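Local structure of extracellular invertase (Aspergillus kawachii, 5XH8) at residues 156-169 and 207-221. The protein probably hydrolyses sucrose as a family GH32 beta-fructofuranosidase and, with high transfructosylation activity, passes fructosyl units to other sugars to build fructooligosaccharides such as 1-kestose. Residues are numbered along the deposited sequence; the frame is centred on the assembly and turned at random.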
ATOM      1  N   VAL A 156       0.218  -2.766  -7.395  1.00 21.38           N
ATOM      2  CA  VAL A 156       1.391  -3.506  -7.878  1.00 23.09           C
ATOM      3  C   VAL A 156       2.678  -2.711  -7.637  1.00 22.69           C
ATOM      4  O   VAL A 156       3.774  -3.295  -7.576  1.00 22.39           O
ATOM      5  CB  VAL A 156       1.241  -3.945  -9.348  1.00 22.95           C
ATOM      6  CG1 VAL A 156       0.061  -4.892  -9.487  1.00 24.12           C
ATOM      7  CG2 VAL A 156       1.071  -2.778 -10.291  1.00 24.00           C
ATOM      8  N   ILE A 157       2.545  -1.398  -7.476  1.00 21.23           N
ATOM      9  CA  ILE A 157       3.660  -0.551  -7.038  1.00 23.00           C
ATOM     10  C   ILE A 157       3.151   0.284  -5.856  1.00 23.58           C
ATOM     11  O   ILE A 157       2.559   1.354  -6.084  1.00 23.17           O
ATOM     12  CB  ILE A 157       4.234   0.333  -8.172  1.00 22.84           C
ATOM     13  CG1 ILE A 157       4.689  -0.519  -9.354  1.00 23.91           C
ATOM     14  CG2 ILE A 157       5.375   1.192  -7.644  1.00 22.63           C
ATOM     15  CD1 ILE A 157       5.107   0.270 -10.580  1.00 25.01           C
ATOM     16  N   PRO A 158       3.364  -0.205  -4.603  1.00 23.80           N
ATOM     17  CA  PRO A 158       2.805   0.448  -3.390  1.00 25.42           C
ATOM     18  C   PRO A 158       3.447   1.743  -2.929  1.00 25.94           C
ATOM     19  O   PRO A 158       2.948   2.401  -2.012  1.00 29.84           O
ATOM     20  CB  PRO A 158       2.980  -0.613  -2.278  1.00 26.43           C
ATOM     21  CG  PRO A 158       3.393  -1.874  -2.933  1.00 26.07           C
ATOM     22  CD  PRO A 158       3.938  -1.536  -4.293  1.00 25.53           C
ATOM     23  N   GLY A 159       4.550   2.121  -3.521  1.00 26.59           N
ATOM     24  CA  GLY A 159       5.127   3.406  -3.205  1.00 25.48           C
ATOM     25  C   GLY A 159       6.441   3.503  -3.912  1.00 25.85           C
ATOM     26  O   GLY A 159       6.818   2.574  -4.650  1.00 23.66           O
ATOM     27  N   PRO A 160       7.135   4.630  -3.705  1.00 26.05           N
ATOM     28  CA  PRO A 160       8.406   4.859  -4.361  1.00 26.04           C
ATOM     29  C   PRO A 160       9.521   4.033  -3.725  1.00 25.89           C
ATOM     30  O   PRO A 160       9.296   3.407  -2.704  1.00 24.57           O
ATOM     31  CB  PRO A 160       8.636   6.353  -4.161  1.00 25.41           C
ATOM     32  CG  PRO A 160       7.886   6.709  -2.948  1.00 25.46           C
ATOM     33  CD  PRO A 160       6.725   5.768  -2.863  1.00 25.75           C
ATOM     34  N   PRO A 161      10.721   4.050  -4.316  1.00 26.63           N
ATOM     35  CA  PRO A 161      11.845   3.315  -3.729  1.00 27.36           C
ATOM     36  C   PRO A 161      12.102   3.702  -2.282  1.00 27.12           C
ATOM     37  O   PRO A 161      11.732   4.816  -1.845  1.00 25.37           O
ATOM     38  CB  PRO A 161      13.030   3.679  -4.639  1.00 28.27           C
ATOM     39  CG  PRO A 161      12.389   3.983  -5.970  1.00 27.52           C
ATOM     40  CD  PRO A 161      11.081   4.649  -5.619  1.00 28.26           C
ATOM     41  N   PHE A 162      12.660   2.747  -1.544  1.00 26.59           N
ATOM     42  CA  PHE A 162      12.793   2.820  -0.092  1.00 28.06           C
ATOM     43  C   PHE A 162      13.296   4.179   0.403  1.00 28.74           C
ATOM     44  O   PHE A 162      14.360   4.642  -0.003  1.00 30.06           O
ATOM     45  CB  PHE A 162      13.739   1.709   0.402  1.00 29.14           C
ATOM     46  CG  PHE A 162      13.934   1.705   1.900  1.00 29.78           C
ATOM     47  CD1 PHE A 162      12.921   1.266   2.734  1.00 29.03           C
ATOM     48  CD2 PHE A 162      15.118   2.182   2.470  1.00 30.39           C
ATOM     49  CE1 PHE A 162      13.066   1.268   4.114  1.00 30.64           C
ATOM     50  CE2 PHE A 162      15.282   2.196   3.856  1.00 32.48           C
ATOM     51  CZ  PHE A 162      14.249   1.732   4.677  1.00 32.21           C
ATOM     52  N   ALA A 163      12.513   4.810   1.274  1.00 28.72           N
ATOM     53  CA  ALA A 163      12.856   6.091   1.910  1.00 28.73           C
ATOM     54  C   ALA A 163      13.013   7.304   0.975  1.00 29.48           C
ATOM     55  O   ALA A 163      13.496   8.357   1.417  1.00 27.49           O
ATOM     56  CB  ALA A 163      14.088   5.933   2.806  1.00 29.15           C
ATOM     57  N   TYR A 164      12.569   7.201  -0.282  1.00 28.93           N
ATOM     58  CA  TYR A 164      12.600   8.366  -1.179  1.00 29.39           C
ATOM     59  C   TYR A 164      11.535   9.356  -0.728  1.00 28.79           C
ATOM     60  O   TYR A 164      10.387   8.975  -0.491  1.00 28.82           O
ATOM     61  CB  TYR A 164      12.351   7.954  -2.628  1.00 31.69           C
ATOM     62  CG  TYR A 164      13.556   7.401  -3.368  1.00 32.28           C
ATOM     63  CD1 TYR A 164      14.624   6.777  -2.693  1.00 34.64           C
ATOM     64  CD2 TYR A 164      13.627   7.484  -4.763  1.00 32.81           C
ATOM     65  CE1 TYR A 164      15.715   6.254  -3.392  1.00 33.53           C
ATOM     66  CE2 TYR A 164      14.719   6.956  -5.471  1.00 32.74           C
ATOM     67  CZ  TYR A 164      15.761   6.350  -4.780  1.00 33.71           C
ATOM     68  OH  TYR A 164      16.857   5.832  -5.452  1.00 36.44           O
ATOM     69  N   ASN A 165      11.931  10.615  -0.583  1.00 26.68           N
ATOM     70  CA  ASN A 165      11.055  11.691  -0.172  1.00 27.77           C
ATOM     71  C   ASN A 165      10.579  12.407  -1.447  1.00 28.14           C
ATOM     72  O   ASN A 165      11.132  13.447  -1.888  1.00 28.91           O
ATOM     73  CB  ASN A 165      11.823  12.622   0.759  1.00 28.67           C
ATOM     74  CG  ASN A 165      10.975  13.765   1.273  1.00 32.24           C
ATOM     75  OD1 ASN A 165       9.755  13.776   1.149  1.00 30.73           O
ATOM     76  ND2 ASN A 165      11.628  14.741   1.861  1.00 32.90           N
ATOM     77  N   VAL A 166       9.590  11.793  -2.085  1.00 24.77           N
ATOM     78  CA  VAL A 166       9.090  12.277  -3.366  1.00 24.74           C
ATOM     79  C   VAL A 166       8.256  13.567  -3.286  1.00 24.01           C
ATOM     80  O   VAL A 166       7.550  13.785  -2.313  1.00 23.84           O
ATOM     81  CB  VAL A 166       8.267  11.204  -4.089  1.00 26.08           C
ATOM     82  CG1 VAL A 166       9.162  10.025  -4.452  1.00 26.50           C
ATOM     83  CG2 VAL A 166       7.047  10.784  -3.254  1.00 25.79           C
ATOM     84  N   THR A 167       8.336  14.394  -4.336  1.00 23.32           N
ATOM     85  CA  THR A 167       7.436  15.526  -4.542  1.00 23.11           C
ATOM     86  C   THR A 167       6.082  15.079  -5.102  1.00 23.20           C
ATOM     87  O   THR A 167       5.062  15.752  -4.885  1.00 23.26           O
ATOM     88  CB  THR A 167       8.011  16.540  -5.540  1.00 25.06           C
ATOM     89  OG1 THR A 167       8.524  15.863  -6.695  1.00 24.36           O
ATOM     90  CG2 THR A 167       9.123  17.379  -4.883  1.00 26.67           C
ATOM     91  N   ALA A 168       6.128  13.970  -5.839  1.00 22.28           N
ATOM     92  CA  ALA A 168       5.037  13.384  -6.585  1.00 22.56           C
ATOM     93  C   ALA A 168       5.515  12.035  -7.076  1.00 23.30           C
ATOM     94  O   ALA A 168       6.731  11.824  -7.267  1.00 22.45           O
ATOM     95  CB  ALA A 168       4.677  14.239  -7.796  1.00 22.74           C
ATOM     96  N   PHE A 169       4.553  11.141  -7.316  1.00 23.17           N
ATOM     97  CA  PHE A 169       4.832   9.788  -7.770  1.00 23.29           C
ATOM     98  C   PHE A 169       3.619   9.203  -8.508  1.00 21.68           C
ATOM     99  O   PHE A 169       2.861   8.401  -7.958  1.00 20.16           O
ATOM    100  CB  PHE A 169       5.233   8.937  -6.567  1.00 24.06           C
ATOM    101  CG  PHE A 169       5.786   7.594  -6.929  1.00 24.24           C
ATOM    102  CD1 PHE A 169       7.033   7.482  -7.509  1.00 25.26           C
ATOM    103  CD2 PHE A 169       5.087   6.451  -6.638  1.00 25.24           C
ATOM    104  CE1 PHE A 169       7.545   6.242  -7.850  1.00 25.41           C
ATOM    105  CE2 PHE A 169       5.598   5.203  -6.960  1.00 25.60           C
ATOM    106  CZ  PHE A 169       6.838   5.100  -7.561  1.00 24.92           C
ATOM    107  N   PHE A 207      11.115   8.184 -12.780  1.00 26.85           N
ATOM    108  CA  PHE A 207      11.511   6.930 -12.179  1.00 25.74           C
ATOM    109  C   PHE A 207      11.176   5.824 -13.163  1.00 25.45           C
ATOM    110  O   PHE A 207      10.017   5.713 -13.581  1.00 24.66           O
ATOM    111  CB  PHE A 207      10.738   6.723 -10.874  1.00 26.74           C
ATOM    112  CG  PHE A 207      10.880   7.856  -9.904  1.00 26.11           C
ATOM    113  CD1 PHE A 207      11.995   7.937  -9.062  1.00 26.82           C
ATOM    114  CD2 PHE A 207       9.931   8.850  -9.845  1.00 25.45           C
ATOM    115  CE1 PHE A 207      12.132   8.984  -8.171  1.00 25.08           C
ATOM    116  CE2 PHE A 207      10.058   9.894  -8.957  1.00 25.02           C
ATOM    117  CZ  PHE A 207      11.163   9.964  -8.122  1.00 25.40           C
ATOM    118  N   LEU A 208      12.170   4.990 -13.508  1.00 24.79           N
ATOM    119  CA  LEU A 208      12.039   3.987 -14.575  1.00 24.97           C
ATOM    120  C   LEU A 208      11.917   2.605 -13.970  1.00 25.59           C
ATOM    121  O   LEU A 208      12.626   2.297 -13.003  1.00 27.71           O
ATOM    122  CB  LEU A 208      13.248   4.052 -15.532  1.00 27.17           C
ATOM    123  CG  LEU A 208      13.291   3.065 -16.716  1.00 27.54           C
ATOM    124  CD1 LEU A 208      12.150   3.327 -17.700  1.00 26.92           C
ATOM    125  CD2 LEU A 208      14.645   3.116 -17.435  1.00 27.87           C
ATOM    126  N   TYR A 209      11.028   1.787 -14.542  1.00 25.77           N
ATOM    127  CA  TYR A 209      10.806   0.411 -14.124  1.00 25.87           C
ATOM    128  C   TYR A 209      10.680  -0.519 -15.311  1.00 25.93           C
ATOM    129  O   TYR A 209      10.300  -0.099 -16.396  1.00 25.88           O
ATOM    130  CB  TYR A 209       9.487   0.282 -13.302  1.00 25.67           C
ATOM    131  CG  TYR A 209       9.461   1.043 -12.014  1.00 24.26           C
ATOM    132  CD1 TYR A 209       9.248   2.417 -12.003  1.00 24.44           C
ATOM    133  CD2 TYR A 209       9.636   0.399 -10.797  1.00 24.80           C
ATOM    134  CE1 TYR A 209       9.235   3.125 -10.818  1.00 25.28           C
ATOM    135  CE2 TYR A 209       9.615   1.101  -9.608  1.00 24.24           C
ATOM    136  CZ  TYR A 209       9.399   2.465  -9.632  1.00 25.12           C
ATOM    137  OH  TYR A 209       9.398   3.177  -8.473  1.00 27.86           O
ATOM    138  N   ARG A 210      10.927  -1.808 -15.094  1.00 26.84           N
ATOM    139  CA  ARG A 210      10.572  -2.815 -16.104  1.00 27.08           C
ATOM    140  C   ARG A 210       9.775  -3.913 -15.461  1.00 26.37           C
ATOM    141  O   ARG A 210       9.950  -4.181 -14.277  1.00 27.53           O
ATOM    142  CB  ARG A 210      11.812  -3.374 -16.801  1.00 28.58           C
ATOM    143  CG  ARG A 210      12.739  -4.233 -15.962  1.00 29.91           C
ATOM    144  CD  ARG A 210      13.885  -4.773 -16.821  1.00 32.27           C
ATOM    145  NE  ARG A 210      14.883  -5.386 -15.969  1.00 33.39           N
ATOM    146  CZ  ARG A 210      16.087  -5.824 -16.354  1.00 34.61           C
ATOM    147  NH1 ARG A 210      16.508  -5.731 -17.613  1.00 34.47           N
ATOM    148  NH2 ARG A 210      16.881  -6.375 -15.447  1.00 34.01           N
ATOM    149  N   GLN A 211       8.905  -4.551 -16.236  1.00 27.66           N
ATOM    150  CA  GLN A 211       8.150  -5.690 -15.740  1.00 30.37           C
ATOM    151  C   GLN A 211       9.144  -6.782 -15.329  1.00 32.43           C
ATOM    152  O   GLN A 211      10.172  -6.975 -15.981  1.00 28.94           O
ATOM    153  CB  GLN A 211       7.136  -6.222 -16.769  1.00 30.62           C
ATOM    154  CG  GLN A 211       7.721  -6.958 -17.939  1.00 31.21           C
ATOM    155  CD  GLN A 211       6.683  -7.558 -18.860  1.00 29.47           C
ATOM    156  OE1 GLN A 211       5.837  -8.367 -18.467  1.00 32.37           O
ATOM    157  NE2 GLN A 211       6.770  -7.205 -20.093  1.00 27.59           N
ATOM    158  N   TYR A 212       8.857  -7.423 -14.217  1.00 31.61           N
ATOM    159  CA  TYR A 212       9.699  -8.477 -13.668  1.00 34.68           C
ATOM    160  C   TYR A 212       9.134  -9.855 -14.035  1.00 36.77           C
ATOM    161  O   TYR A 212       9.876 -10.814 -14.227  1.00 36.37           O
ATOM    162  CB  TYR A 212       9.748  -8.307 -12.153  1.00 36.54           C
ATOM    163  CG  TYR A 212      10.697  -9.237 -11.440  1.00 38.40           C
ATOM    164  CD1 TYR A 212      12.081  -9.032 -11.516  1.00 40.07           C
ATOM    165  CD2 TYR A 212      10.220 -10.299 -10.663  1.00 38.85           C
ATOM    166  CE1 TYR A 212      12.965  -9.867 -10.858  1.00 40.75           C
ATOM    167  CE2 TYR A 212      11.097 -11.136  -9.986  1.00 40.61           C
ATOM    168  CZ  TYR A 212      12.466 -10.910 -10.093  1.00 41.55           C
ATOM    169  OH  TYR A 212      13.358 -11.717  -9.446  1.00 47.50           O
ATOM    170  N   ASP A 213       7.807  -9.926 -14.113  1.00 36.99           N
ATOM    171  CA  ASP A 213       7.084 -11.127 -14.457  1.00 43.76           C
ATOM    172  C   ASP A 213       6.132 -10.819 -15.601  1.00 49.50           C
ATOM    173  O   ASP A 213       5.647  -9.677 -15.784  1.00 52.79           O
ATOM    174  CB  ASP A 213       6.256 -11.617 -13.274  1.00 43.64           C
ATOM    175  CG  ASP A 213       5.188 -10.578 -12.815  1.00 45.15           C
ATOM    176  OD1 ASP A 213       5.565  -9.455 -12.438  1.00 37.89           O
ATOM    177  OD2 ASP A 213       3.975 -10.877 -12.860  1.00 48.77           O
ATOM    178  N   SER A 214       5.820 -11.869 -16.336  1.00 52.55           N
ATOM    179  CA  SER A 214       4.878 -11.752 -17.387  1.00 53.82           C
ATOM    180  C   SER A 214       3.504 -11.281 -16.863  1.00 56.90           C
ATOM    181  O   SER A 214       2.791 -10.641 -17.633  1.00 58.75           O
ATOM    182  CB  SER A 214       4.792 -13.048 -18.188  1.00 58.16           C
ATOM    183  OG  SER A 214       4.603 -14.170 -17.356  1.00 64.43           O
ATOM    184  N   ASP A 215       3.138 -11.515 -15.585  1.00 53.19           N
ATOM    185  CA  ASP A 215       1.768 -11.146 -15.126  1.00 49.98           C
ATOM    186  C   ASP A 215       1.573  -9.663 -14.766  1.00 46.41           C
ATOM    187  O   ASP A 215       0.448  -9.293 -14.370  1.00 51.05           O
ATOM    188  CB  ASP A 215       1.269 -11.993 -13.958  1.00 57.37           C
ATOM    189  CG  ASP A 215       1.711 -13.427 -14.032  1.00 68.32           C
ATOM    190  OD1 ASP A 215       2.883 -13.677 -13.676  1.00 73.83           O
ATOM    191  OD2 ASP A 215       0.886 -14.299 -14.409  1.00 74.63           O
ATOM    192  N   PHE A 216       2.635  -8.838 -14.883  1.00 34.34           N
ATOM    193  CA  PHE A 216       2.583  -7.402 -14.586  1.00 30.98           C
ATOM    194  C   PHE A 216       2.423  -7.090 -13.105  1.00 31.15           C
ATOM    195  O   PHE A 216       2.017  -5.982 -12.710  1.00 27.34           O
ATOM    196  CB  PHE A 216       1.492  -6.737 -15.424  1.00 29.39           C
ATOM    197  CG  PHE A 216       1.604  -7.040 -16.889  1.00 28.53           C
ATOM    198  CD1 PHE A 216       2.655  -6.537 -17.620  1.00 27.80           C
ATOM    199  CD2 PHE A 216       0.675  -7.858 -17.530  1.00 30.85           C
ATOM    200  CE1 PHE A 216       2.774  -6.815 -18.976  1.00 28.94           C
ATOM    201  CE2 PHE A 216       0.787  -8.142 -18.889  1.00 29.71           C
ATOM    202  CZ  PHE A 216       1.845  -7.620 -19.607  1.00 28.85           C
ATOM    203  N   GLN A 217       2.768  -8.072 -12.278  1.00 29.09           N
ATOM    204  CA  GLN A 217       2.578  -8.000 -10.827  1.00 28.80           C
ATOM    205  C   GLN A 217       3.680  -7.179 -10.181  1.00 27.64           C
ATOM    206  O   GLN A 217       3.425  -6.350  -9.298  1.00 26.21           O
ATOM    207  CB  GLN A 217       2.549  -9.423 -10.272  1.00 30.52           C
ATOM    208  CG  GLN A 217       2.115  -9.569  -8.835  1.00 33.88           C
ATOM    209  CD  GLN A 217       0.707  -9.066  -8.589  1.00 33.17           C
ATOM    210  OE1 GLN A 217      -0.211  -9.338  -9.357  1.00 35.17           O
ATOM    211  NE2 GLN A 217       0.541  -8.313  -7.538  1.00 29.31           N
ATOM    212  N   TYR A 218       4.914  -7.405 -10.641  1.00 25.15           N
ATOM    213  CA  TYR A 218       6.088  -6.833 -10.042  1.00 25.21           C
ATOM    214  C   TYR A 218       6.857  -6.027 -11.066  1.00 25.93           C
ATOM    215  O   TYR A 218       6.970  -6.416 -12.253  1.00 27.43           O
ATOM    216  CB  TYR A 218       6.959  -7.932  -9.418  1.00 26.51           C
ATOM    217  CG  TYR A 218       6.275  -8.658  -8.293  1.00 25.97           C
ATOM    218  CD1 TYR A 218       6.073  -8.020  -7.065  1.00 26.23           C
ATOM    219  CD2 TYR A 218       5.805  -9.985  -8.444  1.00 26.19           C
ATOM    220  CE1 TYR A 218       5.412  -8.667  -6.017  1.00 26.93           C
ATOM    221  CE2 TYR A 218       5.159 -10.644  -7.388  1.00 27.65           C
ATOM    222  CZ  TYR A 218       4.966  -9.964  -6.173  1.00 27.31           C
ATOM    223  OH  TYR A 218       4.327 -10.551  -5.097  1.00 29.64           O
ATOM    224  N   TRP A 219       7.371  -4.896 -10.594  1.00 25.65           N
ATOM    225  CA  TRP A 219       8.033  -3.915 -11.435  1.00 25.78           C
ATOM    226  C   TRP A 219       9.391  -3.589 -10.840  1.00 26.95           C
ATOM    227  O   TRP A 219       9.502  -3.007  -9.750  1.00 25.68           O
ATOM    228  CB  TRP A 219       7.140  -2.663 -11.599  1.00 25.68           C
ATOM    229  CG  TRP A 219       5.921  -3.019 -12.373  1.00 23.76           C
ATOM    230  CD1 TRP A 219       4.782  -3.573 -11.880  1.00 24.18           C
ATOM    231  CD2 TRP A 219       5.743  -2.917 -13.791  1.00 23.26           C
ATOM    232  NE1 TRP A 219       3.895  -3.820 -12.900  1.00 25.31           N
ATOM    233  CE2 TRP A 219       4.464  -3.422 -14.083  1.00 23.48           C
ATOM    234  CE3 TRP A 219       6.557  -2.470 -14.845  1.00 23.75           C
ATOM    235  CZ2 TRP A 219       3.970  -3.482 -15.379  1.00 24.57           C
ATOM    236  CZ3 TRP A 219       6.063  -2.524 -16.135  1.00 24.68           C
ATOM    237  CH2 TRP A 219       4.787  -3.022 -16.396  1.00 24.72           C
ATOM    238  N   GLU A 220      10.436  -3.984 -11.563  1.00 28.61           N
ATOM    239  CA  GLU A 220      11.799  -3.835 -11.090  1.00 27.95           C
ATOM    240  C   GLU A 220      12.237  -2.403 -11.293  1.00 25.96           C
ATOM    241  O   GLU A 220      12.136  -1.875 -12.395  1.00 26.89           O
ATOM    242  CB  GLU A 220      12.702  -4.797 -11.854  1.00 29.98           C
ATOM    243  CG  GLU A 220      14.160  -4.719 -11.447  1.00 33.84           C
ATOM    244  CD  GLU A 220      15.034  -5.723 -12.193  1.00 35.63           C
ATOM    245  OE1 GLU A 220      14.617  -6.302 -13.212  1.00 34.95           O
ATOM    246  OE2 GLU A 220      16.152  -5.937 -11.728  1.00 43.89           O
ATOM    247  N   TYR A 221      12.745  -1.776 -10.242  1.00 25.23           N
ATOM    248  CA  TYR A 221      13.181  -0.392 -10.305  1.00 26.60           C
ATOM    249  C   TYR A 221      14.539  -0.284 -11.011  1.00 29.29           C
ATOM    250  O   TYR A 221      15.471  -1.004 -10.657  1.00 29.42           O
ATOM    251  CB  TYR A 221      13.284   0.194  -8.898  1.00 26.55           C
ATOM    252  CG  TYR A 221      13.714   1.650  -8.868  1.00 27.02           C
ATOM    253  CD1 TYR A 221      13.057   2.615  -9.645  1.00 27.33           C
ATOM    254  CD2 TYR A 221      14.771   2.066  -8.060  1.00 26.78           C
ATOM    255  CE1 TYR A 221      13.457   3.951  -9.608  1.00 28.02           C
ATOM    256  CE2 TYR A 221      15.173   3.396  -8.018  1.00 27.31           C
ATOM    257  CZ  TYR A 221      14.507   4.334  -8.787  1.00 28.72           C
ATOM    258  OH  TYR A 221      14.932   5.648  -8.751  1.00 29.31           O
TER
HETATM  259  O   HOH W   1       6.422  -3.907  -8.011  1.00 21.88           O
HETATM  260  O   HOH W   2       8.921   2.098  -6.194  1.00 28.87           O
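Pro161 and Tyr221 give a compact example of how a proline-rich linker is fitted to a beta-propeller blade through aromatic side chains. Pro161 CG stands 3.5 Å from the centroid of the Tyr221 ring, 11° off its normal, a CH-pi contact; Pro161 CB covers a face of Tyr164, whose CE2 edge approaches Tyr221 OH. Deeper, Phe169 turns its edge to the face of Phe207 in an offset edge-to-face pair, centroids 5.7 Å apart and planes at 64°. With CG anti to the backbone N (chi1 -169°), the Phe169 ring reaches across to strand 203-211, and its CZ lies 3.3 Å from Tyr209 OH, which sits in the plane of that ring.

At the other end aliphatic side chains pack on Trp219. Ile157 CD1 lies 3.7 Å from Trp219 CB, while Val156 CG2 touches the indole near NE1, a nitrogen hydrogen-bonded to Phe216 O (2.9 Å) from above the carbonyl plane.

Between the two segments polar links are indirect. One water donates to Val156 O and accepts from Trp219 N; another joins Gly159 O, 2.7 Å away, to Tyr209 OH. Arg131 of the second subunit bridges Val156 O and Gln217 O.

Ile157 also pairs backbone-to-backbone with Gln136 of the preceding sheet. Side-chain shape and ring packing thus hold the linker to the blade, while water and the partner subunit supply the polar links.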